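Local coordinates for protein branched-chain-amino-acid aminotransferase (PDB 6NST) that probably catalyses the pyridoxal-phosphate-dependent transfer of the amino group of leucine, isoleucine or valine to 2-oxoglutarate, in branched-chain amino-acid biosynthesis, at residues A83-A86 and A87-N91; I52-L55 and Q56-T59. The protein carries 1 engineered substitution. All coordinates share one frame; numbering follows the deposited sequence.

Overall arrangement
Interactions 1 and 2 illustrate how two helices that follow each other in the chain pack together against one antiparallel sheet in the N-terminal part of a class-IV aminotransferase. Interaction 2 comes first and covers the passage from strand 51-53 into the start of helix 55-68; interaction 1 covers the last turns of helix 77-89. Their centres lie about 14 Å apart, on the same side of the chain's centre, and they touch through aliphatic groups: Thr84 CG2 lies 3.7 Å from Leu55 CD1, and Arg85 CG lies 3.8 Å from Ile52 CD1. Interaction 2 borders the probable cofactor site, whereas interaction 1, its centre about 19 Å from the chain's centre, lies away from that site.

Interaction 1: residues A83-A86 and A87-N91; sequences ATRA and AVREN
Arg89 folds back over the preceding turn of its helix and lays one face of its guanidinium group over Ala86, with NH2 3.4 Å from Ala86 CB and CZ 3.8 Å from Ala86 CA. Its CG stands anti to the backbone N (chi1 177°), and a bend at chi3 (57°) turns the planar group back along the chain. Close to the guanidinium plane, Arg89 NE makes a salt bridge to Glu90 OE2 at 3.2 Å, reaching that oxygen on its anti side and well out of the carboxylate plane. The planes of the Arg85 and Arg89 guanidinium groups are 48° apart, and NH1 of Arg85 comes within 4.0 Å of NH1 of Arg89. This proximity of like charges is probably eased by Glu82, which forms a salt bridge with Arg85, and by the carbonyls of Leu305 and Val306, which accept from Arg85 and Arg89. Beneath the side chains run the alpha-helical bonds, Arg89 N to Arg85 O at 2.8 Å and Glu90 N to Ala86 O at 2.8 Å. The arginines thus join the final turns of helix 77-89 to the C-terminal residues, while Ala83, Thr84 and Ala87 pack on Ile122 of strand 118-126, and Thr84 and Val88 on Ile98 of strand 96-104.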
ATOM      1  N   ALA A  83     -43.984  -4.559  -3.017  1.00 21.03           N
ATOM      2  CA  ALA A  83     -44.013  -3.185  -2.528  1.00 22.28           C
ATOM      3  C   ALA A  83     -43.362  -2.232  -3.521  1.00 26.95           C
ATOM      4  O   ALA A  83     -43.813  -1.092  -3.682  1.00 26.46           O
ATOM      5  CB  ALA A  83     -43.323  -3.095  -1.169  1.00 18.04           C
ATOM      6  N   THR A  84     -42.298  -2.679  -4.192  1.00 19.73           N
ATOM      7  CA  THR A  84     -41.646  -1.833  -5.186  1.00 22.80           C
ATOM      8  C   THR A  84     -42.594  -1.512  -6.335  1.00 23.36           C
ATOM      9  O   THR A  84     -42.634  -0.374  -6.818  1.00 21.81           O
ATOM     10  CB  THR A  84     -40.382  -2.515  -5.704  1.00 25.04           C
ATOM     11  OG1 THR A  84     -39.569  -2.910  -4.593  1.00 17.98           O
ATOM     12  CG2 THR A  84     -39.589  -1.566  -6.591  1.00 15.53           C
ATOM     13  N   ARG A  85     -43.371  -2.502  -6.777  1.00 28.15           N
ATOM     14  CA  ARG A  85     -44.371  -2.252  -7.811  1.00 35.91           C
ATOM     15  C   ARG A  85     -45.481  -1.341  -7.297  1.00 34.41           C
ATOM     16  O   ARG A  85     -45.968  -0.475  -8.030  1.00 31.71           O
ATOM     17  CB  ARG A  85     -44.939  -3.579  -8.314  1.00 29.35           C
ATOM     18  CG  ARG A  85     -43.887  -4.483  -8.947  1.00 28.42           C
ATOM     19  CD  ARG A  85     -44.352  -5.929  -9.053  1.00 29.83           C
ATOM     20  NE  ARG A  85     -45.482  -6.089  -9.963  1.00 40.53           N
ATOM     21  CZ  ARG A  85     -46.744  -6.237  -9.571  1.00 47.75           C
ATOM     22  NH1 ARG A  85     -47.041  -6.248  -8.278  1.00 51.94           N
ATOM     23  NH2 ARG A  85     -47.707  -6.375 -10.471  1.00 46.23           N
ATOM     24  N   ALA A  86     -45.880  -1.510  -6.033  1.00 27.15           N
ATOM     25  CA  ALA A  86     -46.927  -0.661  -5.473  1.00 27.60           C
ATOM     26  C   ALA A  86     -46.478   0.792  -5.387  1.00 31.83           C
ATOM     27  O   ALA A  86     -47.273   1.707  -5.634  1.00 23.83           O
ATOM     28  CB  ALA A  86     -47.342  -1.177  -4.095  1.00 22.58           C
ATOM     29  N   ALA A  87     -45.208   1.025  -5.041  1.00 27.84           N
ATOM     30  CA  ALA A  87     -44.703   2.391  -4.949  1.00 25.65           C
ATOM     31  C   ALA A  87     -44.831   3.127  -6.276  1.00 26.43           C
ATOM     32  O   ALA A  87     -45.045   4.345  -6.293  1.00 28.74           O
ATOM     33  CB  ALA A  87     -43.248   2.387  -4.483  1.00 18.14           C
ATOM     34  N   VAL A  88     -44.712   2.409  -7.389  1.00 25.44           N
ATOM     35  CA  VAL A  88     -44.876   3.006  -8.710  1.00 27.84           C
ATOM     36  C   VAL A  88     -46.345   3.070  -9.111  1.00 30.86           C
ATOM     37  O   VAL A  88     -46.816   4.099  -9.600  1.00 37.63           O
ATOM     38  CB  VAL A  88     -44.044   2.221  -9.743  1.00 21.29           C
ATOM     39  CG1 VAL A  88     -44.241   2.796 -11.134  1.00 20.42           C
ATOM     40  CG2 VAL A  88     -42.579   2.235  -9.357  1.00 18.76           C
ATOM     41  N   ARG A  89     -47.082   1.977  -8.904  1.00 31.20           N
ATOM     42  CA  ARG A  89     -48.487   1.936  -9.300  1.00 25.12           C
ATOM     43  C   ARG A  89     -49.311   2.959  -8.530  1.00 23.01           C
ATOM     44  O   ARG A  89     -50.027   3.771  -9.131  1.00 24.03           O
ATOM     45  CB  ARG A  89     -49.051   0.533  -9.086  1.00 28.30           C
ATOM     46  CG  ARG A  89     -50.534   0.413  -9.400  1.00 32.30           C
ATOM     47  CD  ARG A  89     -51.057  -0.982  -9.109  1.00 28.02           C
ATOM     48  NE  ARG A  89     -50.832  -1.375  -7.722  1.00 23.03           N
ATOM     49  CZ  ARG A  89     -49.893  -2.229  -7.328  1.00 29.12           C
ATOM     50  NH1 ARG A  89     -49.088  -2.788  -8.222  1.00 33.52           N
ATOM     51  NH2 ARG A  89     -49.761  -2.526  -6.043  1.00 25.72           N
ATOM     52  N   GLU A  90     -49.226   2.935  -7.198  1.00 22.64           N
ATOM     53  CA  GLU A  90     -50.117   3.752  -6.382  1.00 33.27           C
ATOM     54  C   GLU A  90     -49.873   5.244  -6.563  1.00 33.79           C
ATOM     55  O   GLU A  90     -50.761   6.043  -6.246  1.00 35.41           O
ATOM     56  CB  GLU A  90     -49.980   3.366  -4.909  1.00 39.47           C
ATOM     57  CG  GLU A  90     -50.329   1.911  -4.628  1.00 22.72           C
ATOM     58  CD  GLU A  90     -51.782   1.584  -4.925  1.00 46.10           C
ATOM     59  OE1 GLU A  90     -52.646   2.469  -4.747  1.00 37.50           O
ATOM     60  OE2 GLU A  90     -52.059   0.438  -5.341  1.00 48.82           O
ATOM     61  N   ASN A  91     -48.704   5.638  -7.062  1.00 34.51           N
ATOM     62  CA  ASN A  91     -48.444   7.029  -7.402  1.00 26.77           C
ATOM     63  C   ASN A  91     -48.785   7.350  -8.850  1.00 35.85           C
ATOM     64  O   ASN A  91     -48.616   8.499  -9.271  1.00 36.52           O
ATOM     65  CB  ASN A  91     -46.980   7.378  -7.126  1.00 26.60           C
ATOM     66  CG  ASN A  91     -46.657   7.394  -5.649  1.00 36.29           C
ATOM     67  OD1 ASN A  91     -46.949   8.364  -4.952  1.00 35.65           O
ATOM     68  ND2 ASN A  91     -46.051   6.316  -5.161  1.00 40.14           N
TER

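Interaction 2: residues I52-L55 and Q56-T59; sequences IFRL and QAHT
His58 sets its CG anti to its own carbonyl carbon (chi1 -75°), which swings the imidazole back to the helix start, where CD2 comes 3.0 Å from Arg54 O near the plane of the ring. The same carbonyl receives a weak backbone bond from His58 N at 3.3 Å, as suits Arg54 in the N-cap position. A bend at chi3 (68°) takes the Arg54 chain alongside Ala57, with NE 4.0 Å from Ala57 CB. Arg54 CG rests 3.5 Å above the plane of the Phe53 ring, over its centre. A water in the guanidinium plane bridges Arg54 NE to Ala57 N through two weak bonds, and so offers an acceptor to an amide of the first helical turn. One residue further along, Thr59 N bonds to Leu55 O at 3.0 Å, and Thr59 OG1 lies 3.1 Å from that oxygen, its single proton also having Asn81 OD1 within reach. Glu39 holds His58 through ND1, and the His58 side chain is about 6 Å from that of Lys160, the probable cofactor lysine, and about 4 Å from a bound sulfate. Helix 220-231 covers Phe53, Arg54, Ala57 and His58; His58 also meets strand 36-46, and Leu55 faces helix 77-89.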
ATOM      1  N   ILE A  52     -40.885  -2.359 -14.322  1.00 33.84           N
ATOM      2  CA  ILE A  52     -39.637  -2.211 -13.585  1.00 27.77           C
ATOM      3  C   ILE A  52     -38.570  -3.070 -14.250  1.00 26.37           C
ATOM      4  O   ILE A  52     -38.798  -4.249 -14.542  1.00 27.07           O
ATOM      5  CB  ILE A  52     -39.826  -2.605 -12.111  1.00 21.66           C
ATOM      6  CG1 ILE A  52     -40.816  -1.661 -11.425  1.00 20.27           C
ATOM      7  CG2 ILE A  52     -38.496  -2.607 -11.384  1.00 16.11           C
ATOM      8  CD1 ILE A  52     -41.134  -2.048  -9.998  1.00 27.19           C
ATOM      9  N   PHE A  53     -37.401  -2.483 -14.490  1.00 18.89           N
ATOM     10  CA  PHE A  53     -36.316  -3.178 -15.168  1.00 16.67           C
ATOM     11  C   PHE A  53     -35.491  -3.957 -14.151  1.00 19.34           C
ATOM     12  O   PHE A  53     -34.900  -3.366 -13.239  1.00 21.09           O
ATOM     13  CB  PHE A  53     -35.432  -2.200 -15.936  1.00 21.09           C
ATOM     14  CG  PHE A  53     -34.318  -2.864 -16.688  1.00 19.43           C
ATOM     15  CD1 PHE A  53     -34.589  -3.664 -17.785  1.00 17.33           C
ATOM     16  CD2 PHE A  53     -33.003  -2.694 -16.297  1.00 16.45           C
ATOM     17  CE1 PHE A  53     -33.568  -4.282 -18.479  1.00 24.68           C
ATOM     18  CE2 PHE A  53     -31.976  -3.308 -16.988  1.00 17.88           C
ATOM     19  CZ  PHE A  53     -32.259  -4.104 -18.079  1.00 28.89           C
ATOM     20  N   ARG A  54     -35.448  -5.278 -14.320  1.00 20.47           N
ATOM     21  CA  ARG A  54     -34.700  -6.190 -13.458  1.00 16.81           C
ATOM     22  C   ARG A  54     -35.035  -5.951 -11.986  1.00 27.17           C
ATOM     23  O   ARG A  54     -34.178  -5.630 -11.159  1.00 22.30           O
ATOM     24  CB  ARG A  54     -33.197  -6.075 -13.715  1.00 20.62           C
ATOM     25  CG  ARG A  54     -32.821  -6.293 -15.169  1.00 24.78           C
ATOM     26  CD  ARG A  54     -31.366  -6.688 -15.316  1.00 14.87           C
ATOM     27  NE  ARG A  54     -31.107  -8.019 -14.776  1.00 37.95           N
ATOM     28  CZ  ARG A  54     -29.943  -8.652 -14.870  1.00 34.35           C
ATOM     29  NH1 ARG A  54     -28.919  -8.078 -15.487  1.00 32.56           N
ATOM     30  NH2 ARG A  54     -29.800  -9.862 -14.349  1.00 39.67           N
ATOM     31  N   LEU A  55     -36.323  -6.107 -11.677  1.00 27.86           N
ATOM     32  CA  LEU A  55     -36.776  -5.972 -10.299  1.00 22.22           C
ATOM     33  C   LEU A  55     -36.101  -6.997  -9.394  1.00 23.85           C
ATOM     34  O   LEU A  55     -35.699  -6.675  -8.269  1.00 26.55           O
ATOM     35  CB  LEU A  55     -38.295  -6.117 -10.237  1.00 15.17           C
ATOM     36  CG  LEU A  55     -38.911  -6.112  -8.840  1.00 19.23           C
ATOM     37  CD1 LEU A  55     -38.550  -4.831  -8.105  1.00 16.62           C
ATOM     38  CD2 LEU A  55     -40.420  -6.292  -8.909  1.00 15.77           C
ATOM     39  N   GLN A  56     -35.954  -8.232  -9.877  1.00 22.83           N
ATOM     40  CA  GLN A  56     -35.400  -9.299  -9.049  1.00 25.57           C
ATOM     41  C   GLN A  56     -33.939  -9.037  -8.703  1.00 33.08           C
ATOM     42  O   GLN A  56     -33.519  -9.250  -7.559  1.00 28.64           O
ATOM     43  CB  GLN A  56     -35.557 -10.644  -9.762  1.00 24.47           C
ATOM     44  CG  GLN A  56     -34.945 -11.834  -9.030  1.00 38.21           C
ATOM     45  CD  GLN A  56     -35.729 -12.244  -7.794  1.00 55.05           C
ATOM     46  OE1 GLN A  56     -36.777 -11.675  -7.487  1.00 53.54           O
ATOM     47  NE2 GLN A  56     -35.221 -13.243  -7.080  1.00 63.18           N
ATOM     48  N   ALA A  57     -33.151  -8.569  -9.675  1.00 26.55           N
ATOM     49  CA  ALA A  57     -31.732  -8.333  -9.427  1.00 22.20           C
ATOM     50  C   ALA A  57     -31.524  -7.218  -8.409  1.00 23.24           C
ATOM     51  O   ALA A  57     -30.591  -7.275  -7.600  1.00 28.15           O
ATOM     52  CB  ALA A  57     -31.013  -8.005 -10.735  1.00 12.94           C
ATOM     53  N   HIS A  58     -32.380  -6.197  -8.433  1.00 16.98           N
ATOM     54  CA  HIS A  58     -32.237  -5.110  -7.472  1.00 18.04           C
ATOM     55  C   HIS A  58     -32.703  -5.536  -6.086  1.00 25.66           C
ATOM     56  O   HIS A  58     -32.110  -5.137  -5.077  1.00 28.37           O
ATOM     57  CB  HIS A  58     -32.998  -3.876  -7.961  1.00 13.04           C
ATOM     58  CG  HIS A  58     -32.314  -3.162  -9.084  1.00 25.54           C
ATOM     59  ND1 HIS A  58     -31.278  -2.276  -8.879  1.00 21.63           N
ATOM     60  CD2 HIS A  58     -32.505  -3.214 -10.424  1.00 24.30           C
ATOM     61  CE1 HIS A  58     -30.864  -1.809 -10.044  1.00 20.24           C
ATOM     62  NE2 HIS A  58     -31.592  -2.362 -10.997  1.00 22.79           N
ATOM     63  N   THR A  59     -33.764  -6.343  -6.016  1.00 21.60           N
ATOM     64  CA  THR A  59     -34.222  -6.854  -4.731  1.00 20.42           C
ATOM     65  C   THR A  59     -33.228  -7.853  -4.152  1.00 23.34           C
ATOM     66  O   THR A  59     -32.972  -7.850  -2.942  1.00 23.44           O
ATOM     67  CB  THR A  59     -35.608  -7.489  -4.883  1.00 21.21           C
ATOM     68  OG1 THR A  59     -36.556  -6.483  -5.263  1.00 21.67           O
ATOM     69  CG2 THR A  59     -36.056  -8.131  -3.578  1.00 12.96           C
TER
HETATM   70  O   HOH W   1     -33.784  -9.230 -12.903  1.00 25.44           O